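Local structure of alpha-1,3-glucanase (Streptomyces thermodiastaticus, 7C7D) at residues Leu57-Ala67 and Val101-Ala109; Gln122-Gly132 and Asp177-Val188. The protein hydrolyses the alpha-1,3-glucosidic linkages of alpha-1,3-glucan and belongs to glycoside hydrolase family 87. One frame throughout, in Å; residues are numbered along the deposited sequence.

Contact 1 (Leu57-Ala67 and Val101-Ala109); sequences LPFTSVEAESA and VEFTVPRAA. With CA (calcium ion), chain C.
The Phe103 ring carries Ala67 over one face and Val62 at its edge. Ala67 CB stands 4.2 Å from the ring centroid, a CH-pi contact displaced toward the rim, and the same methyl also packs against Val101 CG2 at 3.5 Å. In the plane of the ring, Val62 CG1 approaches Phe103 CD1 to 3.6 Å. Ala64 CB lies 4.1 Å from Phe103 CZ. Val62 is forked across two partners: CG1, anti to the backbone N (chi1 -179°), serves the ring, and CG2 reaches Pro106 CG at 3.8 Å.

The second flat group is the guanidinium of Arg107. One of its faces is laid on the backbone where Pro58 joins Phe59, with Pro58 C and Phe59 N beneath it. At its edge, NH2 of Arg107 donates to OG1 of Thr60 over 2.9 Å; the bond is fairly straight (162°), and the hydroxyl sits close to the guanidinium plane. A bend at chi3 (-76°) turns NE and the guanidinium back over the Pro58-Phe59 backbone. Arg107 CD passes close by Thr60 OG1, and the CG2 methyl of Thr60 leans on the ring of Pro106.

Past Glu63 the chain turns into a short 3-10 segment. Glu63 O accepts from both the backbone N and the hydroxyl of Ser66, which ties this turn together. Glu63 and Glu65 point away from 101-109 and hold the calcium, Glu63 through OE2 at 2.3 Å and Glu65 through both carboxylate oxygens; Ser88, Gln91 and Asp191 complete the site. Strand 59-63 pairs with strand 188-196, whereas 101-104 belongs to another sheet. The side chains therefore form part of the packing between two antiparallel sheets, consistent with a beta-sandwich in the N-terminal D1 region of the catalytic unit, with a calcium site at the turn leaving one strand.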
loop_
_atom_site.group_PDB
_atom_site.type_symbol
_atom_site.label_atom_id
_atom_site.label_comp_id
_atom_site.label_asym_id
_atom_site.label_seq_id
_atom_site.Cartn_x
_atom_site.Cartn_y
_atom_site.Cartn_z
ATOM N N LEU A 57 -0.637 11.439 9.485
ATOM C CA LEU A 57 0.639 11.629 8.826
ATOM C C LEU A 57 1.107 13.070 8.953
ATOM O O LEU A 57 0.301 13.997 8.842
ATOM C CB LEU A 57 0.526 11.294 7.335
ATOM C CG LEU A 57 0.155 9.847 7.015
ATOM C CD1 LEU A 57 -0.407 9.721 5.604
ATOM C CD2 LEU A 57 1.363 8.930 7.193
ATOM N N PRO A 58 2.406 13.284 9.153
ATOM C CA PRO A 58 2.939 14.647 9.272
ATOM C C PRO A 58 3.222 15.284 7.921
ATOM O O PRO A 58 4.110 16.134 7.813
ATOM C CB PRO A 58 4.246 14.421 10.040
ATOM C CG PRO A 58 4.711 13.082 9.514
ATOM C CD PRO A 58 3.452 12.263 9.343
ATOM N N PHE A 59 2.502 14.867 6.879
ATOM C CA PHE A 59 2.640 15.472 5.561
ATOM C C PHE A 59 1.270 15.632 4.919
ATOM O O PHE A 59 0.304 14.957 5.286
ATOM C CB PHE A 59 3.614 14.710 4.631
ATOM C CG PHE A 59 3.116 13.367 4.150
ATOM C CD1 PHE A 59 2.287 13.262 3.036
ATOM C CD2 PHE A 59 3.532 12.203 4.775
ATOM C CE1 PHE A 59 1.858 12.022 2.578
ATOM C CE2 PHE A 59 3.107 10.957 4.323
ATOM C CZ PHE A 59 2.267 10.868 3.225
ATOM N N THR A 60 1.206 16.530 3.938
ATOM C CA THR A 60 0.013 16.729 3.129
ATOM C C THR A 60 0.395 16.630 1.662
ATOM O O THR A 60 1.390 17.224 1.234
ATOM C CB THR A 60 -0.620 18.087 3.426
ATOM O OG1 THR A 60 -1.067 18.096 4.782
ATOM C CG2 THR A 60 -1.809 18.341 2.517
ATOM N N SER A 61 -0.391 15.876 0.902
ATOM C CA SER A 61 -0.145 15.690 -0.518
ATOM C C SER A 61 -0.907 16.726 -1.328
ATOM O O SER A 61 -2.028 17.105 -0.979
ATOM C CB SER A 61 -0.571 14.289 -0.951
ATOM O OG SER A 61 0.145 13.302 -0.235
ATOM N N VAL A 62 -0.289 17.184 -2.412
ATOM C CA VAL A 62 -0.927 18.072 -3.375
ATOM C C VAL A 62 -0.775 17.437 -4.750
ATOM O O VAL A 62 0.351 17.191 -5.205
ATOM C CB VAL A 62 -0.308 19.478 -3.363
ATOM C CG1 VAL A 62 -1.021 20.372 -4.375
ATOM C CG2 VAL A 62 -0.375 20.081 -1.961
ATOM N N GLU A 63 -1.898 17.153 -5.402
ATOM C CA GLU A 63 -1.847 16.572 -6.734
ATOM C C GLU A 63 -1.256 17.581 -7.708
ATOM O O GLU A 63 -1.593 18.768 -7.684
ATOM C CB GLU A 63 -3.248 16.172 -7.192
ATOM C CG GLU A 63 -3.906 15.081 -6.356
ATOM C CD GLU A 63 -3.294 13.705 -6.563
ATOM O OE1 GLU A 63 -3.683 12.794 -5.807
ATOM O OE2 GLU A 63 -2.450 13.530 -7.468
ATOM N N ALA A 64 -0.375 17.107 -8.585
ATOM C CA ALA A 64 0.241 18.016 -9.547
ATOM C C ALA A 64 -0.801 18.657 -10.451
ATOM O O ALA A 64 -0.659 19.824 -10.843
ATOM C CB ALA A 64 1.286 17.268 -10.371
ATOM N N GLU A 65 -1.858 17.919 -10.779
ATOM C CA GLU A 65 -2.910 18.426 -11.642
ATOM C C GLU A 65 -3.729 19.527 -10.980
ATOM O O GLU A 65 -4.495 20.198 -11.674
ATOM C CB GLU A 65 -3.804 17.270 -12.107
ATOM C CG GLU A 65 -4.426 16.438 -10.972
ATOM C CD GLU A 65 -3.582 15.236 -10.531
ATOM O OE1 GLU A 65 -2.341 15.282 -10.631
ATOM O OE2 GLU A 65 -4.172 14.245 -10.048
ATOM N N SER A 66 -3.579 19.732 -9.672
ATOM C CA SER A 66 -4.225 20.830 -8.962
ATOM C C SER A 66 -3.324 22.047 -8.822
ATOM O O SER A 66 -3.749 23.058 -8.252
ATOM C CB SER A 66 -4.690 20.377 -7.571
ATOM O OG SER A 66 -3.615 20.382 -6.643
ATOM N N ALA A 67 -2.101 21.975 -9.324
ATOM C CA ALA A 67 -1.146 23.060 -9.216
ATOM C C ALA A 67 -1.104 23.841 -10.525
ATOM O O ALA A 67 -1.751 23.485 -11.510
ATOM C CB ALA A 67 0.226 22.515 -8.820
ATOM N N VAL A 101 5.832 23.021 -12.668
ATOM C CA VAL A 101 4.590 22.947 -11.924
ATOM C C VAL A 101 4.828 23.655 -10.603
ATOM O O VAL A 101 5.830 23.397 -9.926
ATOM C CB VAL A 101 4.103 21.497 -11.740
ATOM C CG1 VAL A 101 5.175 20.640 -11.105
ATOM C CG2 VAL A 101 2.833 21.465 -10.909
ATOM N N GLU A 102 3.957 24.604 -10.283
ATOM C CA GLU A 102 4.125 25.487 -9.137
ATOM C C GLU A 102 3.073 25.114 -8.103
ATOM O O GLU A 102 1.876 25.338 -8.319
ATOM C CB GLU A 102 3.955 26.939 -9.575
ATOM C CG GLU A 102 4.139 27.947 -8.468
ATOM C CD GLU A 102 4.056 29.369 -8.978
ATOM O OE1 GLU A 102 4.041 29.559 -10.212
ATOM O OE2 GLU A 102 4.017 30.294 -8.144
ATOM N N PHE A 103 3.519 24.542 -6.992
ATOM C CA PHE A 103 2.630 24.111 -5.928
ATOM C C PHE A 103 2.465 25.224 -4.909
ATOM O O PHE A 103 3.429 25.905 -4.550
ATOM C CB PHE A 103 3.227 22.906 -5.203
ATOM C CG PHE A 103 3.263 21.650 -6.021
ATOM C CD1 PHE A 103 2.201 20.764 -6.000
ATOM C CD2 PHE A 103 4.368 21.342 -6.790
ATOM C CE1 PHE A 103 2.236 19.603 -6.748
ATOM C CE2 PHE A 103 4.410 20.183 -7.537
ATOM C CZ PHE A 103 3.344 19.311 -7.515
ATOM N N THR A 104 1.244 25.387 -4.421
ATOM C CA THR A 104 1.011 26.194 -3.235
ATOM C C THR A 104 1.181 25.289 -2.021
ATOM O O THR A 104 0.504 24.262 -1.901
ATOM C CB THR A 104 -0.373 26.835 -3.266
ATOM O OG1 THR A 104 -0.429 27.766 -4.353
ATOM C CG2 THR A 104 -0.638 27.579 -1.962
ATOM N N VAL A 105 2.109 25.656 -1.146
ATOM C CA VAL A 105 2.439 24.826 0.016
ATOM C C VAL A 105 1.215 24.715 0.920
ATOM O O VAL A 105 0.607 25.745 1.271
ATOM C CB VAL A 105 3.635 25.440 0.761
ATOM C CG1 VAL A 105 3.888 24.726 2.053
ATOM C CG2 VAL A 105 4.873 25.396 -0.124
ATOM N N PRO A 106 0.793 23.506 1.305
ATOM C CA PRO A 106 -0.439 23.353 2.090
ATOM C C PRO A 106 -0.266 23.476 3.596
ATOM O O PRO A 106 -1.275 23.612 4.303
ATOM C CB PRO A 106 -0.874 21.925 1.726
ATOM C CG PRO A 106 0.429 21.204 1.550
ATOM C CD PRO A 106 1.342 22.206 0.877
ATOM N N ARG A 107 0.964 23.443 4.100
ATOM C CA ARG A 107 1.233 23.405 5.533
ATOM C C ARG A 107 2.720 23.659 5.727
ATOM O O ARG A 107 3.506 23.591 4.781
ATOM C CB ARG A 107 0.892 22.032 6.107
ATOM C CG ARG A 107 1.868 20.956 5.634
ATOM C CD ARG A 107 1.408 19.571 6.001
ATOM N NE ARG A 107 1.623 19.274 7.412
ATOM C CZ ARG A 107 0.981 18.317 8.070
ATOM N NH1 ARG A 107 1.236 18.105 9.353
ATOM N NH2 ARG A 107 0.083 17.569 7.440
ATOM N N ALA A 108 3.100 23.935 6.974
ATOM C CA ALA A 108 4.512 24.080 7.308
ATOM C C ALA A 108 5.267 22.827 6.899
ATOM O O ALA A 108 4.853 21.709 7.214
ATOM C CB ALA A 108 4.672 24.293 8.810
ATOM N N ALA A 109 6.377 23.016 6.195
ATOM C CA ALA A 109 7.122 21.879 5.681
ATOM C C ALA A 109 8.572 22.284 5.482
ATOM O O ALA A 109 8.883 23.464 5.290
ATOM C CB ALA A 109 6.521 21.370 4.365
HETATM CA CA CA C . -1.990 13.041 -9.663
#

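Contact 2 (Gln122-Gly132 and Asp177-Val188)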
loop_
_atom_site.group_PDB
_atom_site.type_symbol
_atom_site.label_atom_id
_atom_site.label_comp_id
_atom_site.label_asym_id
_atom_site.label_seq_id
_atom_site.Cartn_x
_atom_site.Cartn_y
_atom_site.Cartn_z
ATOM N N GLN A 122 15.742 6.338 -19.317
ATOM C CA GLN A 122 16.245 7.689 -19.136
ATOM C C GLN A 122 16.290 8.061 -17.663
ATOM O O GLN A 122 15.663 7.428 -16.807
ATOM C CB GLN A 122 15.392 8.698 -19.905
ATOM C CG GLN A 122 15.389 8.452 -21.401
ATOM C CD GLN A 122 14.484 9.412 -22.134
ATOM O OE1 GLN A 122 13.870 10.279 -21.525
ATOM N NE2 GLN A 122 14.399 9.264 -23.450
ATOM N N SER A 123 17.042 9.117 -17.385
ATOM C CA SER A 123 17.167 9.642 -16.037
ATOM C C SER A 123 17.621 11.087 -16.139
ATOM O O SER A 123 18.049 11.554 -17.197
ATOM C CB SER A 123 18.145 8.818 -15.198
ATOM O OG SER A 123 19.444 8.877 -15.755
ATOM N N GLY A 124 17.516 11.793 -15.020
ATOM C CA GLY A 124 17.973 13.164 -14.971
ATOM C C GLY A 124 17.680 13.778 -13.624
ATOM O O GLY A 124 17.719 13.094 -12.593
ATOM N N THR A 125 17.396 15.072 -13.616
ATOM C CA THR A 125 17.096 15.765 -12.380
ATOM C C THR A 125 15.899 16.668 -12.605
ATOM O O THR A 125 15.504 16.946 -13.738
ATOM C CB THR A 125 18.283 16.593 -11.878
ATOM O OG1 THR A 125 18.699 17.490 -12.913
ATOM C CG2 THR A 125 19.445 15.693 -11.487
ATOM N N LEU A 126 15.325 17.117 -11.497
ATOM C CA LEU A 126 14.194 18.030 -11.498
ATOM C C LEU A 126 14.552 19.165 -10.553
ATOM O O LEU A 126 14.817 18.925 -9.370
ATOM C CB LEU A 126 12.946 17.284 -11.019
ATOM C CG LEU A 126 11.575 17.945 -11.151
ATOM C CD1 LEU A 126 11.254 18.351 -12.578
ATOM C CD2 LEU A 126 10.516 16.989 -10.629
ATOM N N ASP A 127 14.605 20.387 -11.076
ATOM C CA ASP A 127 15.006 21.522 -10.260
ATOM C C ASP A 127 13.874 21.932 -9.326
ATOM O O ASP A 127 12.693 21.731 -9.619
ATOM C CB ASP A 127 15.408 22.711 -11.137
ATOM C CG ASP A 127 16.816 22.575 -11.698
ATOM O OD1 ASP A 127 17.510 21.600 -11.348
ATOM O OD2 ASP A 127 17.235 23.460 -12.476
ATOM N N VAL A 128 14.251 22.505 -8.184
ATOM C CA VAL A 128 13.311 22.951 -7.162
ATOM C C VAL A 128 13.542 24.433 -6.907
ATOM O O VAL A 128 14.677 24.857 -6.659
ATOM C CB VAL A 128 13.454 22.137 -5.862
ATOM C CG1 VAL A 128 12.380 22.537 -4.861
ATOM C CG2 VAL A 128 13.379 20.639 -6.152
ATOM N N TYR A 129 12.467 25.213 -6.978
ATOM C CA TYR A 129 12.484 26.629 -6.653
ATOM C C TYR A 129 11.551 26.847 -5.474
ATOM O O TYR A 129 10.513 26.185 -5.360
ATOM C CB TYR A 129 11.984 27.474 -7.833
ATOM C CG TYR A 129 12.916 27.520 -9.027
ATOM C CD1 TYR A 129 13.110 26.403 -9.827
ATOM C CD2 TYR A 129 13.586 28.691 -9.363
ATOM C CE1 TYR A 129 13.954 26.446 -10.921
ATOM C CE2 TYR A 129 14.434 28.744 -10.455
ATOM C CZ TYR A 129 14.615 27.619 -11.229
ATOM O OH TYR A 129 15.456 27.667 -12.317
ATOM N N VAL A 130 11.923 27.769 -4.596
ATOM C CA VAL A 130 11.067 28.191 -3.498
ATOM C C VAL A 130 10.942 29.701 -3.601
ATOM O O VAL A 130 11.930 30.424 -3.422
ATOM C CB VAL A 130 11.622 27.775 -2.132
ATOM C CG1 VAL A 130 10.807 28.431 -1.032
ATOM C CG2 VAL A 130 11.620 26.254 -1.991
ATOM N N ASN A 131 9.735 30.175 -3.907
ATOM C CA ASN A 131 9.464 31.609 -4.028
ATOM C C ASN A 131 10.261 32.239 -5.168
ATOM O O ASN A 131 10.759 33.360 -5.057
ATOM C CB ASN A 131 9.698 32.347 -2.707
ATOM C CG ASN A 131 8.725 31.924 -1.626
ATOM O OD1 ASN A 131 9.070 31.887 -0.445
ATOM N ND2 ASN A 131 7.501 31.601 -2.026
ATOM N N GLY A 132 10.384 31.512 -6.276
ATOM C CA GLY A 132 11.080 32.014 -7.441
ATOM C C GLY A 132 12.590 31.951 -7.379
ATOM O O GLY A 132 13.246 32.305 -8.367
ATOM N N ASP A 177 3.242 29.625 0.652
ATOM C CA ASP A 177 4.474 29.698 -0.114
ATOM C C ASP A 177 4.321 28.900 -1.405
ATOM O O ASP A 177 3.365 28.141 -1.594
ATOM C CB ASP A 177 5.638 29.115 0.686
ATOM C CG ASP A 177 6.143 30.056 1.762
ATOM O OD1 ASP A 177 5.508 31.108 1.990
ATOM O OD2 ASP A 177 7.177 29.733 2.386
ATOM N N THR A 178 5.284 29.075 -2.304
ATOM C CA THR A 178 5.293 28.379 -3.581
ATOM C C THR A 178 6.525 27.492 -3.650
ATOM O O THR A 178 7.636 27.937 -3.346
ATOM C CB THR A 178 5.326 29.373 -4.743
ATOM O OG1 THR A 178 6.429 30.269 -4.568
ATOM C CG2 THR A 178 4.031 30.168 -4.797
ATOM N N VAL A 179 6.321 26.237 -4.037
ATOM C CA VAL A 179 7.403 25.329 -4.392
ATOM C C VAL A 179 7.184 24.936 -5.844
ATOM O O VAL A 179 6.127 24.393 -6.193
ATOM C CB VAL A 179 7.444 24.094 -3.479
ATOM C CG1 VAL A 179 8.457 23.072 -3.999
ATOM C CG2 VAL A 179 7.785 24.504 -2.055
ATOM N N THR A 180 8.168 25.224 -6.688
ATOM C CA THR A 180 8.071 24.970 -8.116
ATOM C C THR A 180 9.069 23.894 -8.511
ATOM O O THR A 180 10.239 23.942 -8.115
ATOM C CB THR A 180 8.329 26.249 -8.917
ATOM O OG1 THR A 180 7.359 27.237 -8.552
ATOM C CG2 THR A 180 8.214 25.977 -10.409
ATOM N N LEU A 181 8.594 22.921 -9.274
ATOM C CA LEU A 181 9.443 21.902 -9.870
ATOM C C LEU A 181 9.611 22.243 -11.342
ATOM O O LEU A 181 8.622 22.461 -12.046
ATOM C CB LEU A 181 8.796 20.525 -9.723
ATOM C CG LEU A 181 8.337 20.143 -8.314
ATOM C CD1 LEU A 181 7.756 18.736 -8.307
ATOM C CD2 LEU A 181 9.491 20.265 -7.328
ATOM N N GLN A 182 10.859 22.311 -11.796
ATOM C CA GLN A 182 11.184 22.745 -13.148
ATOM C C GLN A 182 11.998 21.664 -13.843
ATOM O O GLN A 182 13.099 21.327 -13.393
ATOM C CB GLN A 182 11.975 24.051 -13.113
ATOM C CG GLN A 182 12.309 24.606 -14.478
ATOM C CD GLN A 182 12.039 26.084 -14.567
ATOM O OE1 GLN A 182 10.906 26.535 -14.407
ATOM N NE2 GLN A 182 13.090 26.858 -14.793
ATOM N N ALA A 183 11.467 21.130 -14.940
ATOM C CA ALA A 183 12.192 20.133 -15.719
ATOM C C ALA A 183 13.282 20.821 -16.525
ATOM O O ALA A 183 13.100 21.944 -16.973
ATOM C CB ALA A 183 11.235 19.409 -16.667
ATOM N N THR A 184 14.426 20.159 -16.690
ATOM C CA THR A 184 15.551 20.790 -17.382
ATOM C C THR A 184 16.274 19.852 -18.344
ATOM O O THR A 184 16.750 20.292 -19.395
ATOM C CB THR A 184 16.573 21.363 -16.389
ATOM O OG1 THR A 184 17.101 20.308 -15.575
ATOM C CG2 THR A 184 15.959 22.447 -15.509
ATOM N N ASN A 185 16.387 18.568 -17.994
ATOM C CA ASN A 185 17.240 17.655 -18.751
ATOM C C ASN A 185 16.581 16.315 -19.052
ATOM O O ASN A 185 17.260 15.407 -19.547
ATOM C CB ASN A 185 18.582 17.434 -18.040
ATOM C CG ASN A 185 18.414 16.951 -16.610
ATOM O OD1 ASN A 185 17.445 16.271 -16.286
ATOM N ND2 ASN A 185 19.367 17.294 -15.749
ATOM N N VAL A 186 15.297 16.164 -18.738
ATOM C CA VAL A 186 14.535 14.963 -19.052
ATOM C C VAL A 186 13.072 15.334 -18.883
ATOM O O VAL A 186 12.725 16.185 -18.057
ATOM C CB VAL A 186 14.937 13.765 -18.148
ATOM C CG1 VAL A 186 14.673 14.068 -16.671
ATOM C CG2 VAL A 186 14.233 12.483 -18.585
ATOM N N GLN A 187 12.210 14.711 -19.679
ATOM C CA GLN A 187 10.779 14.961 -19.569
ATOM C C GLN A 187 10.245 14.213 -18.353
ATOM O O GLN A 187 10.432 12.999 -18.237
ATOM C CB GLN A 187 10.075 14.491 -20.838
ATOM C CG GLN A 187 8.587 14.782 -20.900
ATOM C CD GLN A 187 7.939 14.082 -22.072
ATOM O OE1 GLN A 187 7.811 12.859 -22.077
ATOM N NE2 GLN A 187 7.544 14.849 -23.081
ATOM N N VAL A 188 9.590 14.927 -17.444
ATOM C CA VAL A 188 9.148 14.353 -16.179
ATOM C C VAL A 188 7.636 14.477 -16.090
ATOM O O VAL A 188 7.087 15.572 -16.248
ATOM C CB VAL A 188 9.811 15.037 -14.969
ATOM C CG1 VAL A 188 9.407 14.322 -13.676
ATOM C CG2 VAL A 188 11.329 15.072 -15.127
HETATM O O HOH W 1 19.286 13.788 -18.135
HETATM O O HOH W 2 14.164 17.510 -16.005
HETATM O O HOH W 3 15.930 25.482 -13.602
HETATM O O HOH W 4 8.521 28.837 -6.179
#
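Asn185 grips Thr125 with both ends of its amide: OD1 accepts from the backbone N of Thr125 at 2.9 Å, nearly straight (170°) and on a lone pair, while ND2 donates to Thr125 OG1 at 2.9 Å, tilted from the amide plane. Asn185 CG sits between the backbone N and carbonyl carbon (chi1 55°), which turns the amide toward Thr125. Nearby, a water donates to Thr125 O and Val186 O and accepts from Thr184 N, bridging the two segments. Strands 123-130 and 178-183 form an antiparallel ladder inside a five-stranded sheet, with Asp127-Gln182 and Tyr129-Thr180 as hydrogen-bonded pairs; Tyr129 N to Thr180 O is 2.8 Å.

On the face of those pairs, the Tyr129 ring crosses Gln182, its CE1 3.8 Å from Gln182 CB, and a water joins Tyr129 OH to Asp127 OD2. Gln182 OE1 turns to Arg100. A leucine in place of Tyr129 would probably leave that water without its hydroxyl partner and lose the ring's contact with Gln182 CB.

The other face is aliphatic: Leu126 CD2 meets Leu181 CD1 at 4.0 Å, Val128 lies alongside Leu181, and Val130 CG2 is 4.2 Å from Val179 CG2.

Strands 100-104 and 178-183 are neighbours in one sheet, so the two contacts share that sheet and touch directly: Phe103 N lies 2.7 Å from Val179 O and Val105 N 2.8 Å from Asp177 O, both probable hydrogen bonds. Contact 1 joins this sheet to another through side chains, with a single hydrogen bond crossing between its segments; contact 2 works within the sheet, chiefly through a backbone ladder, with one side-chain amide gripping the strand beyond the ladder's end. Both are partly buried, though contact 2 has more exposed residues and draws on water, while contact 1 reaches the calcium site. Leu181 ties their cores, packing on Phe103 of contact 1 as well as on Leu126 and Val128.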